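Local structure of thymidylate synthase thyX (Helicobacter pylori, 3N3Y) at residues 15-19 with 203-209; 79-83 with 177-182; 100-106 with 137-141. The protein probably catalyses the reductive methylation of dUMP to dTMP, with methylenetetrahydrofolate as carbon donor and NADPH and FADH2 as reductants, working as a flavin-binding homotetramer. One frame throughout, in Å; residues are numbered along the deposited sequence.

Contact 1 of 3, residues 15-19 with 203-209; sequences HYTPL and PGEHQYL. With UMP (2'-deoxyuridine 5'-monophosphate), chain E.
Strand 10-16, outermost in the antiparallel sheet within this chain, runs extended through H15 and Y16 and on through T17 and P18 before helical angles at L19. Facing it, P203 leads into 204-209, with helical phi/psi but irregular bonding (H206 N to P203 O 3.0 Å, L209 N to H206 O 3.1 Å). The nearest CA pairs are Y16-P203 (8.1 Å) and L19-H206 (7.2 Å). One direct hydrogen bond joins the segments: H206 NE2 donates to T17 O (2.8 Å, 165°). A water bridges L19 N (3.2 Å) and E205 OE1 (2.9 Å). Among aromatic contacts, the Y16 ring (chi1 p) turns its edge to the face of H206 (chi1 m), offset edge-to-face, centroids 4.9 Å apart and planes at 73°. P203 CG lies over one Y16 face as a CH-pi contact, and L19 CG covers the H206 ring, 3.8 Å from its centroid. Apolar packing continues where L19 CD1 meets Y208 CE1 (3.8 Å) and L19 CD2 meets L209 CD1 (3.7 Å). The strand forms part of a dUMP pocket: Y16 N donates to UMP O2 (3.0 Å), UMP N3 donates to Y16 O (2.9 Å), and H15 ND1 lies 2.9 Å from UMP O2. The Y16 backbone thus pairs with the base, while the Y16 ring lying over the uracil is backed on its other face by P203.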
loop_
_atom_site.group_PDB
_atom_site.type_symbol
_atom_site.label_atom_id
_atom_site.label_comp_id
_atom_site.label_asym_id
_atom_site.label_seq_id
_atom_site.Cartn_x
_atom_site.Cartn_y
_atom_site.Cartn_z
ATOM N N HIS A 15 7.189 2.386 21.406
ATOM C CA HIS A 15 8.134 1.364 21.003
ATOM C C HIS A 15 8.761 1.721 19.687
ATOM O O HIS A 15 8.126 2.329 18.833
ATOM C CB HIS A 15 7.475 -0.013 20.909
ATOM C CG HIS A 15 8.467 -1.126 20.821
ATOM N ND1 HIS A 15 9.070 -1.667 21.936
ATOM C CD2 HIS A 15 9.007 -1.761 19.751
ATOM C CE1 HIS A 15 9.917 -2.608 21.559
ATOM N NE2 HIS A 15 9.901 -2.681 20.240
ATOM N N TYR A 16 10.027 1.358 19.535
ATOM C CA TYR A 16 10.723 1.587 18.279
ATOM C C TYR A 16 11.672 0.446 17.972
ATOM O O TYR A 16 11.984 -0.380 18.831
ATOM C CB TYR A 16 11.476 2.913 18.297
ATOM C CG TYR A 16 12.513 3.007 19.393
ATOM C CD1 TYR A 16 13.822 2.594 19.181
ATOM C CD2 TYR A 16 12.178 3.509 20.649
ATOM C CE1 TYR A 16 14.777 2.686 20.195
ATOM C CE2 TYR A 16 13.116 3.607 21.664
ATOM C CZ TYR A 16 14.413 3.197 21.436
ATOM O OH TYR A 16 15.337 3.295 22.455
ATOM N N THR A 17 12.119 0.417 16.725
ATOM C CA THR A 17 12.983 -0.629 16.221
ATOM C C THR A 17 14.432 -0.205 16.402
ATOM O O THR A 17 14.830 0.870 15.940
ATOM C CB THR A 17 12.718 -0.892 14.720
ATOM O OG1 THR A 17 11.386 -1.389 14.539
ATOM C CG2 THR A 17 13.686 -1.924 14.186
ATOM N N PRO A 18 15.228 -1.049 17.075
ATOM C CA PRO A 18 16.659 -0.767 17.241
ATOM C C PRO A 18 17.253 -0.423 15.888
ATOM O O PRO A 18 16.895 -1.075 14.910
ATOM C CB PRO A 18 17.224 -2.101 17.744
ATOM C CG PRO A 18 16.090 -2.772 18.415
ATOM C CD PRO A 18 14.829 -2.331 17.689
ATOM N N LEU A 19 18.112 0.589 15.828
ATOM C CA LEU A 19 18.765 0.998 14.579
ATOM C C LEU A 19 19.533 -0.115 13.849
ATOM O O LEU A 19 19.637 -0.108 12.626
ATOM C CB LEU A 19 19.746 2.148 14.837
ATOM C CG LEU A 19 19.277 3.595 14.743
ATOM C CD1 LEU A 19 20.464 4.517 14.971
ATOM C CD2 LEU A 19 18.643 3.873 13.395
ATOM N N PRO A 203 13.199 8.528 19.888
ATOM C CA PRO A 203 14.417 8.371 20.693
ATOM C C PRO A 203 15.492 9.273 20.097
ATOM O O PRO A 203 15.574 9.350 18.876
ATOM C CB PRO A 203 14.812 6.903 20.471
ATOM C CG PRO A 203 13.671 6.262 19.726
ATOM C CD PRO A 203 12.950 7.362 19.020
ATOM N N GLY A 204 16.272 9.960 20.932
ATOM C CA GLY A 204 17.320 10.841 20.439
ATOM C C GLY A 204 18.279 10.158 19.472
ATOM O O GLY A 204 18.768 10.774 18.523
ATOM N N GLU A 205 18.536 8.874 19.710
ATOM C CA GLU A 205 19.482 8.118 18.889
ATOM C C GLU A 205 19.010 7.936 17.440
ATOM O O GLU A 205 19.837 7.768 16.540
ATOM C CB GLU A 205 19.823 6.774 19.545
ATOM C CG GLU A 205 19.693 5.561 18.623
ATOM C CD GLU A 205 20.971 4.715 18.562
ATOM O OE1 GLU A 205 20.869 3.459 18.601
ATOM O OE2 GLU A 205 22.077 5.307 18.475
ATOM N N HIS A 206 17.690 7.991 17.217
ATOM C CA HIS A 206 17.131 7.906 15.860
ATOM C C HIS A 206 16.896 9.283 15.216
ATOM O O HIS A 206 16.676 9.384 14.009
ATOM C CB HIS A 206 15.793 7.164 15.854
ATOM C CG HIS A 206 15.886 5.691 16.110
ATOM N ND1 HIS A 206 16.578 5.154 17.175
ATOM C CD2 HIS A 206 15.304 4.644 15.475
ATOM C CE1 HIS A 206 16.439 3.839 17.172
ATOM N NE2 HIS A 206 15.670 3.505 16.151
ATOM N N GLN A 207 16.911 10.343 16.018
ATOM C CA GLN A 207 16.465 11.637 15.500
ATOM C C GLN A 207 17.291 12.192 14.337
ATOM O O GLN A 207 16.799 13.012 13.573
ATOM C CB GLN A 207 16.305 12.666 16.618
ATOM C CG GLN A 207 14.980 12.553 17.366
ATOM C CD GLN A 207 14.824 13.633 18.414
ATOM O OE1 GLN A 207 15.570 14.611 18.421
ATOM N NE2 GLN A 207 13.853 13.466 19.303
ATOM N N TYR A 208 18.525 11.722 14.169
ATOM C CA TYR A 208 19.362 12.232 13.079
ATOM C C TYR A 208 18.874 11.831 11.690
ATOM O O TYR A 208 19.214 12.474 10.698
ATOM C CB TYR A 208 20.811 11.794 13.255
ATOM C CG TYR A 208 21.030 10.327 13.007
ATOM C CD1 TYR A 208 20.552 9.379 13.905
ATOM C CD2 TYR A 208 21.727 9.885 11.883
ATOM C CE1 TYR A 208 20.752 8.038 13.692
ATOM C CE2 TYR A 208 21.936 8.541 11.661
ATOM C CZ TYR A 208 21.443 7.621 12.571
ATOM O OH TYR A 208 21.633 6.278 12.377
ATOM N N LEU A 209 18.077 10.769 11.618
ATOM C CA LEU A 209 17.573 10.295 10.331
ATOM C C LEU A 209 16.506 11.228 9.801
ATOM O O LEU A 209 16.275 11.300 8.598
ATOM C CB LEU A 209 16.986 8.882 10.456
ATOM C CG LEU A 209 17.950 7.816 10.958
ATOM C CD1 LEU A 209 17.201 6.521 11.184
ATOM C CD2 LEU A 209 19.089 7.624 9.972
HETATM N N1 UMP E . 12.722 0.631 23.716
HETATM C C2 UMP E . 12.253 0.265 22.466
HETATM N N3 UMP E . 13.098 -0.344 21.561
HETATM C C4 UMP E . 14.405 -0.574 21.909
HETATM C C5 UMP E . 14.881 -0.208 23.161
HETATM C C6 UMP E . 14.023 0.400 24.070
HETATM O O2 UMP E . 11.077 0.476 22.168
HETATM O O4 UMP E . 15.142 -1.103 21.093
HETATM C "C1'" UMP E . 11.778 1.276 24.641
HETATM C "C2'" UMP E . 11.430 0.375 25.808
HETATM C "C3'" UMP E . 11.098 1.395 26.881
HETATM C "C4'" UMP E . 11.795 2.691 26.471
HETATM O "O3'" UMP E . 9.706 1.584 26.908
HETATM O "O4'" UMP E . 12.275 2.497 25.153
HETATM C "C5'" UMP E . 12.969 2.995 27.394
HETATM O "O5'" UMP E . 13.878 1.914 27.356
HETATM P P UMP E . 15.365 2.033 27.976
HETATM O OP1 UMP E . 16.186 0.876 27.454
HETATM O OP2 UMP E . 15.236 1.927 29.478
HETATM O OP3 UMP E . 15.974 3.323 27.566
HETATM O O HOH W 1 18.331 2.013 18.659
#

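Contact 2 of 3, residues 79-83 with 177-182; sequences ELSRH and NLLTLR. With FAD (flavin-adenine dinucleotide), chain F.
R182 NE (chi1 m, chi2 m, chi3 t) donates to H83 NE2 (3.0 Å, 155°). E79 OE1 and R182 NH1 form a salt bridge at 3.3 Å, purely electrostatic because the oxygen lies well out of the guanidinium plane; a water links the same two atoms at 2.6 Å and, weakly, 3.0 Å. FAD O2 accepts from R82 NH1 and NH2 (2.9 and 3.1 Å), FAD O1P from N177 ND2 (3.2 Å). Another water joins H83 ND1 (2.9 Å), N177 ND2 (2.9 Å) and FAD O1A (3.0 Å). A type I turn from L80 to H83 follows on from helix 74-80 and meets helix 172-182; H83 and L178 have the nearest CA atoms, 7.3 Å apart. H83 (chi1 m) is sandwiched between FAD C5' and L178 CD1, the latter 3.4 Å from its centroid. L80 CD1 touches L178 CD2 (4.1 Å). This is the shared flavin and dUMP site of the ThyX tetramer; S58, N171 and R173 of the fourth subunit and V90 of the third also bond the FAD. R182 has FAD C8M and E79 CB over opposite guanidinium faces and bonds dUMP O2 through NH2, a placement consistent with R182 helping to ionise N3 of dUMP.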
loop_
_atom_site.group_PDB
_atom_site.type_symbol
_atom_site.label_atom_id
_atom_site.label_comp_id
_atom_site.label_asym_id
_atom_site.label_seq_id
_atom_site.Cartn_x
_atom_site.Cartn_y
_atom_site.Cartn_z
ATOM N N GLU A 79 -6.778 15.044 8.137
ATOM C CA GLU A 79 -5.554 15.159 7.345
ATOM C C GLU A 79 -4.547 14.038 7.628
ATOM O O GLU A 79 -3.918 13.515 6.711
ATOM C CB GLU A 79 -4.908 16.526 7.563
ATOM C CG GLU A 79 -5.853 17.688 7.274
ATOM C CD GLU A 79 -5.159 19.045 7.341
ATOM O OE1 GLU A 79 -3.935 19.068 7.607
ATOM O OE2 GLU A 79 -5.834 20.085 7.124
ATOM N N LEU A 80 -4.384 13.666 8.891
ATOM C CA LEU A 80 -3.465 12.580 9.230
ATOM C C LEU A 80 -3.905 11.266 8.567
ATOM O O LEU A 80 -3.086 10.544 8.011
ATOM C CB LEU A 80 -3.364 12.417 10.746
ATOM C CG LEU A 80 -2.390 11.377 11.287
ATOM C CD1 LEU A 80 -0.971 11.717 10.857
ATOM C CD2 LEU A 80 -2.496 11.315 12.811
ATOM N N SER A 81 -5.209 10.979 8.617
ATOM C CA SER A 81 -5.811 9.827 7.921
ATOM C C SER A 81 -5.449 9.682 6.443
ATOM O O SER A 81 -5.463 8.565 5.920
ATOM C CB SER A 81 -7.334 9.876 8.045
ATOM O OG SER A 81 -7.702 9.524 9.359
ATOM N N ARG A 82 -5.130 10.795 5.774
ATOM C CA ARG A 82 -4.782 10.763 4.341
ATOM C C ARG A 82 -3.382 10.199 4.039
ATOM O O ARG A 82 -3.062 9.877 2.881
ATOM C CB ARG A 82 -4.962 12.143 3.689
ATOM C CG ARG A 82 -6.412 12.651 3.704
ATOM C CD ARG A 82 -7.299 11.791 2.807
ATOM N NE ARG A 82 -6.832 11.837 1.422
ATOM C CZ ARG A 82 -7.135 12.800 0.561
ATOM N NH1 ARG A 82 -7.940 13.777 0.926
ATOM N NH2 ARG A 82 -6.652 12.781 -0.672
ATOM N N HIS A 83 -2.545 10.084 5.063
ATOM C CA HIS A 83 -1.282 9.358 4.900
ATOM C C HIS A 83 -1.534 7.861 5.025
ATOM O O HIS A 83 -1.717 7.329 6.114
ATOM C CB HIS A 83 -0.227 9.853 5.880
ATOM C CG HIS A 83 0.233 11.241 5.582
ATOM N ND1 HIS A 83 1.368 11.504 4.844
ATOM C CD2 HIS A 83 -0.311 12.445 5.883
ATOM C CE1 HIS A 83 1.512 12.814 4.721
ATOM N NE2 HIS A 83 0.503 13.406 5.335
ATOM N N ASN A 177 8.367 11.098 4.938
ATOM C CA ASN A 177 7.395 11.725 4.049
ATOM C C ASN A 177 6.422 12.607 4.861
ATOM O O ASN A 177 6.295 13.794 4.604
ATOM C CB ASN A 177 6.649 10.645 3.224
ATOM C CG ASN A 177 5.647 11.240 2.196
ATOM O OD1 ASN A 177 6.002 12.075 1.356
ATOM N ND2 ASN A 177 4.392 10.798 2.273
ATOM N N LEU A 178 5.771 12.013 5.858
ATOM C CA LEU A 178 4.885 12.735 6.762
ATOM C C LEU A 178 5.517 14.033 7.294
ATOM O O LEU A 178 4.924 15.108 7.168
ATOM C CB LEU A 178 4.461 11.839 7.932
ATOM C CG LEU A 178 3.456 12.432 8.930
ATOM C CD1 LEU A 178 2.241 12.970 8.198
ATOM C CD2 LEU A 178 3.017 11.397 9.971
ATOM N N LEU A 179 6.714 13.924 7.878
ATOM C CA LEU A 179 7.387 15.073 8.479
ATOM C C LEU A 179 7.649 16.168 7.465
ATOM O O LEU A 179 7.461 17.347 7.761
ATOM C CB LEU A 179 8.687 14.673 9.155
ATOM C CG LEU A 179 8.549 13.735 10.352
ATOM C CD1 LEU A 179 9.910 13.479 10.972
ATOM C CD2 LEU A 179 7.608 14.308 11.378
ATOM N N THR A 180 8.053 15.783 6.264
ATOM C CA THR A 180 8.291 16.755 5.205
ATOM C C THR A 180 7.020 17.509 4.786
ATOM O O THR A 180 7.010 18.738 4.736
ATOM C CB THR A 180 8.913 16.078 3.977
ATOM O OG1 THR A 180 10.128 15.442 4.372
ATOM C CG2 THR A 180 9.212 17.094 2.872
ATOM N N LEU A 181 5.956 16.769 4.479
ATOM C CA LEU A 181 4.699 17.373 4.018
ATOM C C LEU A 181 4.022 18.248 5.090
ATOM O O LEU A 181 3.438 19.279 4.774
ATOM C CB LEU A 181 3.719 16.286 3.534
ATOM C CG LEU A 181 3.986 15.589 2.189
ATOM C CD1 LEU A 181 3.243 14.271 2.070
ATOM C CD2 LEU A 181 3.633 16.492 1.013
ATOM N N ARG A 182 4.105 17.836 6.351
ATOM C CA ARG A 182 3.298 18.452 7.396
ATOM C C ARG A 182 4.039 19.488 8.250
ATOM O O ARG A 182 3.408 20.198 9.019
ATOM C CB ARG A 182 2.645 17.385 8.284
ATOM C CG ARG A 182 1.772 16.397 7.508
ATOM C CD ARG A 182 0.636 17.115 6.789
ATOM N NE ARG A 182 -0.272 16.174 6.146
ATOM C CZ ARG A 182 -1.414 16.509 5.538
ATOM N NH1 ARG A 182 -1.807 17.773 5.497
ATOM N NH2 ARG A 182 -2.165 15.572 4.971
HETATM P PA FAD F . 0.800 8.294 1.741
HETATM O O1A FAD F . 1.164 7.768 3.107
HETATM O O2A FAD F . -0.658 8.193 1.371
HETATM O O5B FAD F . 1.739 7.586 0.660
HETATM C C5B FAD F . 3.126 7.434 0.896
HETATM C C4B FAD F . 3.747 7.271 -0.473
HETATM O O4B FAD F . 3.238 6.080 -1.053
HETATM C C3B FAD F . 3.305 8.395 -1.394
HETATM O O3B FAD F . 4.177 9.505 -1.333
HETATM C C2B FAD F . 3.261 7.741 -2.754
HETATM O O2B FAD F . 4.567 7.729 -3.270
HETATM C C1B FAD F . 2.950 6.298 -2.419
HETATM N N9A FAD F . 1.552 5.899 -2.620
HETATM C C8A FAD F . 0.674 5.558 -1.629
HETATM N N7A FAD F . -0.487 5.205 -2.222
HETATM C C5A FAD F . -0.356 5.313 -3.564
HETATM C C6A FAD F . -1.242 5.090 -4.610
HETATM N N6A FAD F . -2.431 4.506 -4.396
HETATM N N1A FAD F . -0.798 5.301 -5.896
HETATM C C2A FAD F . 0.493 5.726 -6.137
HETATM N N3A FAD F . 1.358 5.947 -5.097
HETATM C C4A FAD F . 0.927 5.746 -3.830
HETATM N N1 FAD F . -5.928 16.128 -0.397
HETATM C C2 FAD F . -7.112 16.450 -1.046
HETATM O O2 FAD F . -7.898 15.578 -1.409
HETATM N N3 FAD F . -7.438 17.763 -1.286
HETATM C C4 FAD F . -6.575 18.762 -0.884
HETATM O O4 FAD F . -6.879 19.935 -1.103
HETATM C C4X FAD F . -5.381 18.440 -0.233
HETATM N N5 FAD F . -4.525 19.436 0.162
HETATM C C5X FAD F . -3.352 19.137 0.818
HETATM C C6 FAD F . -2.518 20.183 1.216
HETATM C C7 FAD F . -1.328 19.904 1.872
HETATM C C7M FAD F . -0.427 21.034 2.295
HETATM C C8 FAD F . -0.978 18.580 2.139
HETATM C C8M FAD F . 0.314 18.295 2.852
HETATM C C9 FAD F . -1.812 17.533 1.736
HETATM C C9A FAD F . -3.015 17.805 1.075
HETATM N N10 FAD F . -3.875 16.789 0.669
HETATM C C10 FAD F . -5.056 17.114 0.018
HETATM C "C1'" FAD F . -3.560 15.337 0.933
HETATM C "C2'" FAD F . -2.649 14.726 -0.134
HETATM O "O2'" FAD F . -3.323 14.661 -1.367
HETATM C "C3'" FAD F . -2.165 13.322 0.263
HETATM O "O3'" FAD F . -3.212 12.372 0.259
HETATM C "C4'" FAD F . -1.525 13.296 1.651
HETATM O "O4'" FAD F . -0.645 14.395 1.772
HETATM C "C5'" FAD F . -0.748 12.000 1.859
HETATM O "O5'" FAD F . 0.345 12.039 0.958
HETATM P P FAD F . 1.065 10.722 0.353
HETATM O O1P FAD F . 2.407 11.105 -0.222
HETATM O O2P FAD F . 0.186 10.048 -0.663
HETATM O O3P FAD F . 1.319 9.814 1.655
HETATM O O HOH W 2 -2.192 20.613 6.448
HETATM O O HOH W 3 3.263 9.357 4.564
#

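Contact 3 of 3, residues 100-106 with 137-141; sequences LKEVESF and LENLR
A loop, 100-106, wraps along one side of helix 127-145 at residues 137-141, the nearest CA pairs being L100-R141 (5.7 Å) and F106-E138 (6.1 Å). L100 (chi1 m, chi2 t) points at the helix, its CD1 4.0 Å from L137 CD1 and 3.6 Å from L140 CD2. A type I turn follows from L100 to V103, closed by V103 N to L100 O (3.3 Å). V103 CG2 then packs on R141 CD (3.8 Å). This loop links helix 93-96 to helix 111-117, in a helical region about 26 Å from the centre of the chain, centre to centre. E104 C and S105 CA lie over one face of the guanidinium of R141 (chi1 t, chi2 t, chi3 p), S105 CA being 3.6 Å from R141 NE. E138, one helical turn before R141, holds it by a salt bridge, R141 NH2 to E138 OE2 (2.8 Å). At F106 the backbone N donates to E138 OE1 (2.8 Å, 174°), so one carboxylate fixes both arginine and loop. L137 CD2 sits over the F106 ring, 3.9 Å from its centroid.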
loop_
_atom_site.group_PDB
_atom_site.type_symbol
_atom_site.label_atom_id
_atom_site.label_comp_id
_atom_site.label_asym_id
_atom_site.label_seq_id
_atom_site.Cartn_x
_atom_site.Cartn_y
_atom_site.Cartn_z
ATOM N N LEU A 100 -19.880 12.642 27.447
ATOM C CA LEU A 100 -20.429 13.996 27.649
ATOM C C LEU A 100 -21.701 14.003 28.502
ATOM O O LEU A 100 -22.085 15.029 29.061
ATOM C CB LEU A 100 -20.744 14.672 26.306
ATOM C CG LEU A 100 -19.610 15.194 25.427
ATOM C CD1 LEU A 100 -20.172 15.922 24.207
ATOM C CD2 LEU A 100 -18.690 16.116 26.217
ATOM N N LYS A 101 -22.362 12.857 28.570
ATOM C CA LYS A 101 -23.583 12.705 29.339
ATOM C C LYS A 101 -23.358 13.150 30.779
ATOM O O LYS A 101 -24.258 13.676 31.433
ATOM C CB LYS A 101 -24.009 11.237 29.316
ATOM C CG LYS A 101 -25.264 10.931 30.094
ATOM C CD LYS A 101 -26.494 11.121 29.241
ATOM C CE LYS A 101 -27.707 10.552 29.956
ATOM N NZ LYS A 101 -27.439 9.148 30.380
ATOM N N GLU A 102 -22.133 12.965 31.251
ATOM C CA GLU A 102 -21.829 13.090 32.667
ATOM C C GLU A 102 -21.344 14.468 33.117
ATOM O O GLU A 102 -21.138 14.686 34.305
ATOM C CB GLU A 102 -20.806 12.014 33.058
ATOM C CG GLU A 102 -21.387 10.588 33.091
ATOM C CD GLU A 102 -20.714 9.612 32.114
ATOM O OE1 GLU A 102 -19.471 9.448 32.173
ATOM O OE2 GLU A 102 -21.438 8.990 31.301
ATOM N N VAL A 103 -21.164 15.404 32.191
ATOM C CA VAL A 103 -20.566 16.694 32.553
ATOM C C VAL A 103 -21.566 17.850 32.637
ATOM O O VAL A 103 -22.637 17.803 32.022
ATOM C CB VAL A 103 -19.435 17.084 31.584
ATOM C CG1 VAL A 103 -18.581 15.858 31.244
ATOM C CG2 VAL A 103 -20.010 17.706 30.329
ATOM N N GLU A 104 -21.200 18.884 33.400
ATOM C CA GLU A 104 -22.046 20.065 33.606
ATOM C C GLU A 104 -21.983 21.000 32.416
ATOM O O GLU A 104 -20.998 21.000 31.677
ATOM C CB GLU A 104 -21.620 20.858 34.854
ATOM C CG GLU A 104 -21.475 20.041 36.120
ATOM C CD GLU A 104 -22.604 19.042 36.296
ATOM O OE1 GLU A 104 -23.782 19.425 36.086
ATOM O OE2 GLU A 104 -22.308 17.873 36.641
ATOM N N SER A 105 -23.028 21.814 32.259
ATOM C CA SER A 105 -23.115 22.779 31.168
ATOM C C SER A 105 -21.855 23.628 31.060
ATOM O O SER A 105 -21.204 23.901 32.061
ATOM C CB SER A 105 -24.329 23.693 31.354
ATOM O OG SER A 105 -24.289 24.761 30.426
ATOM N N PHE A 106 -21.518 24.040 29.840
ATOM C CA PHE A 106 -20.379 24.938 29.619
ATOM C C PHE A 106 -20.830 26.398 29.452
ATOM O O PHE A 106 -20.009 27.287 29.221
ATOM C CB PHE A 106 -19.564 24.485 28.402
ATOM C CG PHE A 106 -19.013 23.084 28.521
ATOM C CD1 PHE A 106 -17.856 22.838 29.247
ATOM C CD2 PHE A 106 -19.655 22.014 27.911
ATOM C CE1 PHE A 106 -17.351 21.554 29.366
ATOM C CE2 PHE A 106 -19.155 20.728 28.028
ATOM C CZ PHE A 106 -17.999 20.502 28.759
ATOM N N LEU A 137 -20.096 22.477 21.286
ATOM C CA LEU A 137 -19.890 21.421 22.264
ATOM C C LEU A 137 -21.063 21.369 23.225
ATOM O O LEU A 137 -21.533 20.290 23.583
ATOM C CB LEU A 137 -18.575 21.625 23.036
ATOM C CG LEU A 137 -18.279 20.612 24.152
ATOM C CD1 LEU A 137 -17.942 19.244 23.581
ATOM C CD2 LEU A 137 -17.150 21.084 25.038
ATOM N N GLU A 138 -21.539 22.544 23.637
ATOM C CA GLU A 138 -22.702 22.628 24.517
ATOM C C GLU A 138 -23.957 22.037 23.856
ATOM O O GLU A 138 -24.635 21.218 24.456
ATOM C CB GLU A 138 -22.936 24.069 25.009
ATOM C CG GLU A 138 -24.148 24.230 25.936
ATOM C CD GLU A 138 -24.022 23.462 27.263
ATOM O OE1 GLU A 138 -22.903 23.026 27.619
ATOM O OE2 GLU A 138 -25.050 23.307 27.958
ATOM N N ASN A 139 -24.257 22.429 22.620
ATOM C CA ASN A 139 -25.361 21.789 21.895
ATOM C C ASN A 139 -25.226 20.268 21.807
ATOM O O ASN A 139 -26.217 19.546 21.962
ATOM C CB ASN A 139 -25.547 22.397 20.510
ATOM C CG ASN A 139 -26.169 23.782 20.575
ATOM O OD1 ASN A 139 -25.992 24.615 19.682
ATOM N ND2 ASN A 139 -26.886 24.033 21.643
ATOM N N LEU A 140 -24.002 19.793 21.565
ATOM C CA LEU A 140 -23.716 18.360 21.509
ATOM C C LEU A 140 -24.022 17.713 22.854
ATOM O O LEU A 140 -24.635 16.649 22.918
ATOM C CB LEU A 140 -22.242 18.123 21.157
ATOM C CG LEU A 140 -21.774 16.675 20.929
ATOM C CD1 LEU A 140 -22.573 16.036 19.806
ATOM C CD2 LEU A 140 -20.266 16.590 20.640
ATOM N N ARG A 141 -23.585 18.365 23.929
ATOM C CA ARG A 141 -23.831 17.869 25.281
ATOM C C ARG A 141 -25.328 17.736 25.543
ATOM O O ARG A 141 -25.785 16.712 26.035
ATOM C CB ARG A 141 -23.192 18.767 26.346
ATOM C CG ARG A 141 -23.298 18.179 27.739
ATOM C CD ARG A 141 -23.118 19.204 28.827
ATOM N NE ARG A 141 -24.152 20.243 28.825
ATOM C CZ ARG A 141 -25.330 20.140 29.438
ATOM N NH1 ARG A 141 -25.654 19.032 30.093
ATOM N NH2 ARG A 141 -26.190 21.148 29.388
#

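From the N terminus, strand 10-16 supplies the first half of contact 1, which closes much later, when the chain leaves helix 189-201 and turns back at 203-209. Within that span contact 2 opens at helix 74-80 and closes on helix 172-182. Contact 3 sits within contact 2 in turn, over a short excursion. The three are therefore nested, and none cross. Contacts 1 and 2 have centres 19 Å apart, and each meets a dUMP, but a different molecule. Contact 3 lies 32 Å from contact 2 and 42 Å from contact 1, centre to centre; it is on the opposite side of the chain's centre from contact 1 and ties the loop before helix 111-117 to helix 127-145.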